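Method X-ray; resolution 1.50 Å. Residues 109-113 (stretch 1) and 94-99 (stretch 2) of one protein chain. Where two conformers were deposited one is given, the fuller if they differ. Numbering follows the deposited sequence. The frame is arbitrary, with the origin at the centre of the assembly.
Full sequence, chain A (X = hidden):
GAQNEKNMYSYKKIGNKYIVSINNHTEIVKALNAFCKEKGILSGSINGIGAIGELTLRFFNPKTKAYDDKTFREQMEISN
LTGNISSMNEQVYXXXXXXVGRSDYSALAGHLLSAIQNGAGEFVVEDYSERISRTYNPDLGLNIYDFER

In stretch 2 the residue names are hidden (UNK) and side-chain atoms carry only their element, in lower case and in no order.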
ATOM      1  N   ALA A 109       0.098  11.663  -6.318  1.00 13.77           N
ATOM      2  CA  ALA A 109      -0.843  10.701  -5.783  1.00 14.88           C
ATOM      3  C   ALA A 109      -2.257  11.081  -6.141  1.00 13.70           C
ATOM      4  O   ALA A 109      -2.608  12.267  -6.192  1.00 15.65           O
ATOM      5  CB  ALA A 109      -0.720  10.628  -4.259  1.00 15.06           C
ATOM      6  N   GLY A 110      -3.085  10.057  -6.334  1.00 14.32           N
ATOM      7  CA  GLY A 110      -4.477  10.280  -6.587  1.00 14.28           C
ATOM      8  C   GLY A 110      -5.235   9.105  -7.132  1.00 15.89           C
ATOM      9  O   GLY A 110      -4.756   7.993  -7.136  1.00 16.02           O
ATOM     10  N   HIS A 111      -6.437   9.391  -7.624  0.50 14.27           N
ATOM     11  CA  HIS A 111      -7.321   8.401  -8.223  0.50 13.76           C
ATOM     12  C   HIS A 111      -6.861   8.131  -9.641  0.50 14.49           C
ATOM     13  O   HIS A 111      -6.772   9.035 -10.448  0.50 15.86           O
ATOM     14  CB  HIS A 111      -8.745   8.923  -8.191  0.50 14.15           C
ATOM     15  CG  HIS A 111      -9.723   8.177  -9.041  0.50 13.74           C
ATOM     16  ND1 HIS A 111      -9.676   6.820  -9.269  0.50 14.97           N
ATOM     17  CD2 HIS A 111     -10.852   8.618  -9.640  0.50 12.69           C
ATOM     18  CE1 HIS A 111     -10.723   6.471 -10.003  0.50 13.12           C
ATOM     19  NE2 HIS A 111     -11.436   7.548 -10.254  0.50 16.38           N
ATOM     20  N   LEU A 112      -6.532   6.871  -9.911  1.00 14.36           N
ATOM     21  CA  LEU A 112      -5.988   6.453 -11.181  1.00 15.35           C
ATOM     22  C   LEU A 112      -7.040   6.210 -12.241  1.00 14.42           C
ATOM     23  O   LEU A 112      -7.966   5.419 -12.029  1.00 15.13           O
ATOM     24  CB  LEU A 112      -5.213   5.145 -10.985  1.00 15.41           C
ATOM     25  CG  LEU A 112      -4.638   4.480 -12.221  1.00 14.07           C
ATOM     26  CD1 LEU A 112      -3.556   5.362 -12.902  1.00 16.83           C
ATOM     27  CD2 LEU A 112      -4.093   3.097 -11.850  1.00 14.72           C
ATOM     28  N   LEU A 113      -6.896   6.866 -13.388  1.00 13.11           N
ATOM     29  CA  LEU A 113      -7.714   6.562 -14.576  1.00 14.15           C
ATOM     30  C   LEU A 113      -7.010   5.676 -15.581  1.00 15.37           C
ATOM     31  O   LEU A 113      -7.624   4.787 -16.164  1.00 16.30           O
ATOM     32  CB  LEU A 113      -8.146   7.840 -15.300  1.00 15.32           C
ATOM     33  CG  LEU A 113      -9.058   8.794 -14.517  1.00 17.83           C
ATOM     34  CD1 LEU A 113      -9.527   9.894 -15.463  1.00 16.51           C
ATOM     35  CD2 LEU A 113     -10.259   8.044 -13.885  1.00 16.39           C
ATOM     36  N   UNK A  94     -13.342  -1.478 -11.227  1.00 17.87           N
ATOM     37  CA  UNK A  94     -12.095  -1.286 -10.522  1.00 17.79           C
ATOM     38  C   UNK A  94     -12.054   0.110  -9.925  1.00 16.25           C
ATOM     39  O   UNK A  94     -12.419   1.066 -10.575  1.00 17.92           O
ATOM     40  c   UNK A  94      -9.423  -2.797 -12.904  1.00 23.04           C
ATOM     41  c   UNK A  94     -10.910  -1.427 -11.463  1.00 19.95           C
ATOM     42  c   UNK A  94     -10.809  -3.858 -11.105  1.00 18.55           C
ATOM     43  c   UNK A  94     -10.748  -2.771 -12.132  1.00 20.21           C
ATOM     44  N   UNK A  95     -11.617   0.221  -8.670  1.00 17.16           N
ATOM     45  CA  UNK A  95     -11.368   1.486  -8.020  1.00 16.67           C
ATOM     46  C   UNK A  95      -9.921   1.444  -7.567  1.00 15.63           C
ATOM     47  O   UNK A  95      -9.598   0.715  -6.650  1.00 16.66           O
ATOM     48  n   UNK A  95     -11.900   5.134  -5.676  1.00 17.92           N
ATOM     49  c   UNK A  95     -12.259   3.035  -6.229  1.00 16.03           C
ATOM     50  c   UNK A  95     -12.500   4.549  -4.652  1.00 20.50           C
ATOM     51  n   UNK A  95     -12.728   3.279  -4.960  1.00 17.10           N
ATOM     52  c   UNK A  95     -12.336   1.688  -6.858  1.00 15.70           C
ATOM     53  c   UNK A  95     -11.703   4.198  -6.660  1.00 17.16           C
ATOM     54  N   UNK A  96      -9.079   2.200  -8.263  1.00 14.80           N
ATOM     55  CA  UNK A  96      -7.642   2.145  -8.098  1.00 16.46           C
ATOM     56  C   UNK A  96      -7.103   3.521  -7.823  1.00 15.42           C
ATOM     57  O   UNK A  96      -7.442   4.474  -8.513  1.00 14.37           O
ATOM     58  c   UNK A  96      -7.389  -0.820  -8.895  1.00 21.68           C
ATOM     59  c   UNK A  96      -7.508   0.290  -9.952  1.00 17.90           C
ATOM     60  c   UNK A  96      -6.779  -0.069 -11.253  1.00 18.45           C
ATOM     61  c   UNK A  96      -6.989   1.618  -9.393  1.00 15.93           C
ATOM     62  N   UNK A  97      -6.278   3.629  -6.792  1.00 15.55           N
ATOM     63  CA  UNK A  97      -5.506   4.811  -6.527  1.00 14.96           C
ATOM     64  C   UNK A  97      -4.021   4.487  -6.685  1.00 15.19           C
ATOM     65  O   UNK A  97      -3.622   3.320  -6.751  1.00 14.96           O
ATOM     66  c   UNK A  97      -8.684   7.249  -4.044  1.00 15.72           C
ATOM     67  c   UNK A  97      -8.242   5.972  -5.756  1.00 14.94           C
ATOM     68  n   UNK A  97      -7.438   6.812  -3.907  1.00 16.35           N
ATOM     69  n   UNK A  97      -9.167   6.807  -5.189  1.00 15.06           N
ATOM     70  c   UNK A  97      -7.140   5.987  -4.968  1.00 15.17           C
ATOM     71  c   UNK A  97      -5.800   5.340  -5.122  1.00 15.65           C
ATOM     72  N   UNK A  98      -3.189   5.509  -6.766  1.00 14.46           N
ATOM     73  CA  UNK A  98      -1.805   5.289  -7.078  1.00 13.96           C
ATOM     74  C   UNK A  98      -0.956   6.390  -6.496  1.00 14.46           C
ATOM     75  O   UNK A  98      -1.420   7.521  -6.323  1.00 14.75           O
ATOM     76  c   UNK A  98      -0.327   4.557  -9.080  1.00 12.54           C
ATOM     77  c   UNK A  98      -0.246   4.327 -10.580  1.00 14.17           C
ATOM     78  c   UNK A  98      -1.824   6.615  -9.311  1.00 16.39           C
ATOM     79  c   UNK A  98      -1.635   5.210  -8.623  1.00 14.10           C
ATOM     80  N   UNK A  99       0.310   6.035  -6.240  1.00 14.27           N
ATOM     81  CA  UNK A  99       1.354   6.910  -5.820  1.00 13.95           C
ATOM     82  C   UNK A  99       2.506   6.647  -6.752  1.00 14.50           C
ATOM     83  O   UNK A  99       2.886   5.469  -6.967  1.00 14.47           O
ATOM     84  o   UNK A  99       0.632   6.585  -3.539  1.00 15.37           O
ATOM     85  c   UNK A  99       1.793   6.673  -4.380  1.00 13.11           C
ATOM     86  c   UNK A  99       2.755   7.763  -3.923  1.00 16.13           C
TER
HETATM   87  O   HOH W   1      -9.724   3.719 -10.663  1.00 17.66           O

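Position 94 carries four side-chain carbons, forked at the second, and none comes within contact range of stretch 1. A fork one carbon beyond CB, with no heteroatom, is leucine: Leu94, which adds almost nothing to this pairing.

At position 95 one carbon leads to a five-membered ring of three carbons and two nitrogens, and a ring carbon lies 4.2 Å from CE1 of His111. Such a ring is an imidazole, so the residue is histidine. The CA-to-CB bond of His95 points sideways, yet its ring end comes nearer, through CD2. The ring planes stand at 84°, the edge of His95 turned toward the face of His111 in an offset edge-to-face pair. Its ND1 is hydrogen-bonded elsewhere in the structure.

Position 96 again has four carbons forked at the second. Its CB lies 4.1 Å from CD2 of Leu112, an apolar contact, and the pattern gives Leu96. The backbone does more: Leu96 O accepts from Leu112 N at 2.9 Å and, weakly, from ND1 of His111 at 3.3 Å. In this weak bond ND1 of His111 is the donor, since a carbonyl oxygen can only accept. Water 1 accepts from Leu96 N at 2.9 Å and donates to Leu112 O at 2.8 Å, bridging the strands where these two backbone atoms do not meet directly.

Position 97 shows one carbon and a ring of three carbons and two nitrogens. CA of His111 lies over the ring face, 4.0 Å from the centroid of the position 97 ring, and the ring identifies His97. This is a CH-pi contact between residues paired without mutual backbone hydrogen bonds.

Position 98 has four carbons forked at the first, one arm two carbons long; the one-carbon arm lies 4.1 Å from CB of Leu112. This is the signature of isoleucine, and the arm is CG2 of Ile98. Ile98 N donates to Gly110 O and Gly110 N donates to Ile98 O, both at 3.0 Å.

Position 99 has one carbon bearing an oxygen and a carbon, and the oxygen lies 4.3 Å from CB of Ala109, hence Thr99. Its OG1 is hydrogen-bonded elsewhere in the structure.

The rule is antiparallel pairing with alternating duties. Gly110 and Ile98 form the hydrogen-bonded pair, while Ala109 with Thr99 and His111 with His97 bring their CA atoms to 4.4 Å and share one sheet face. Gly110 suits its place because, at its backbone angles, a CB would jam against the carbonyl oxygen of Ala109. Leu112 packs against Leu96 and Ile98, giving an apolar complement to the imidazole contacts of His111. Together the stretches bury 422 Å², combining backbone register with side-chain packing.

Stretch 2 (94-99) LHLHIT
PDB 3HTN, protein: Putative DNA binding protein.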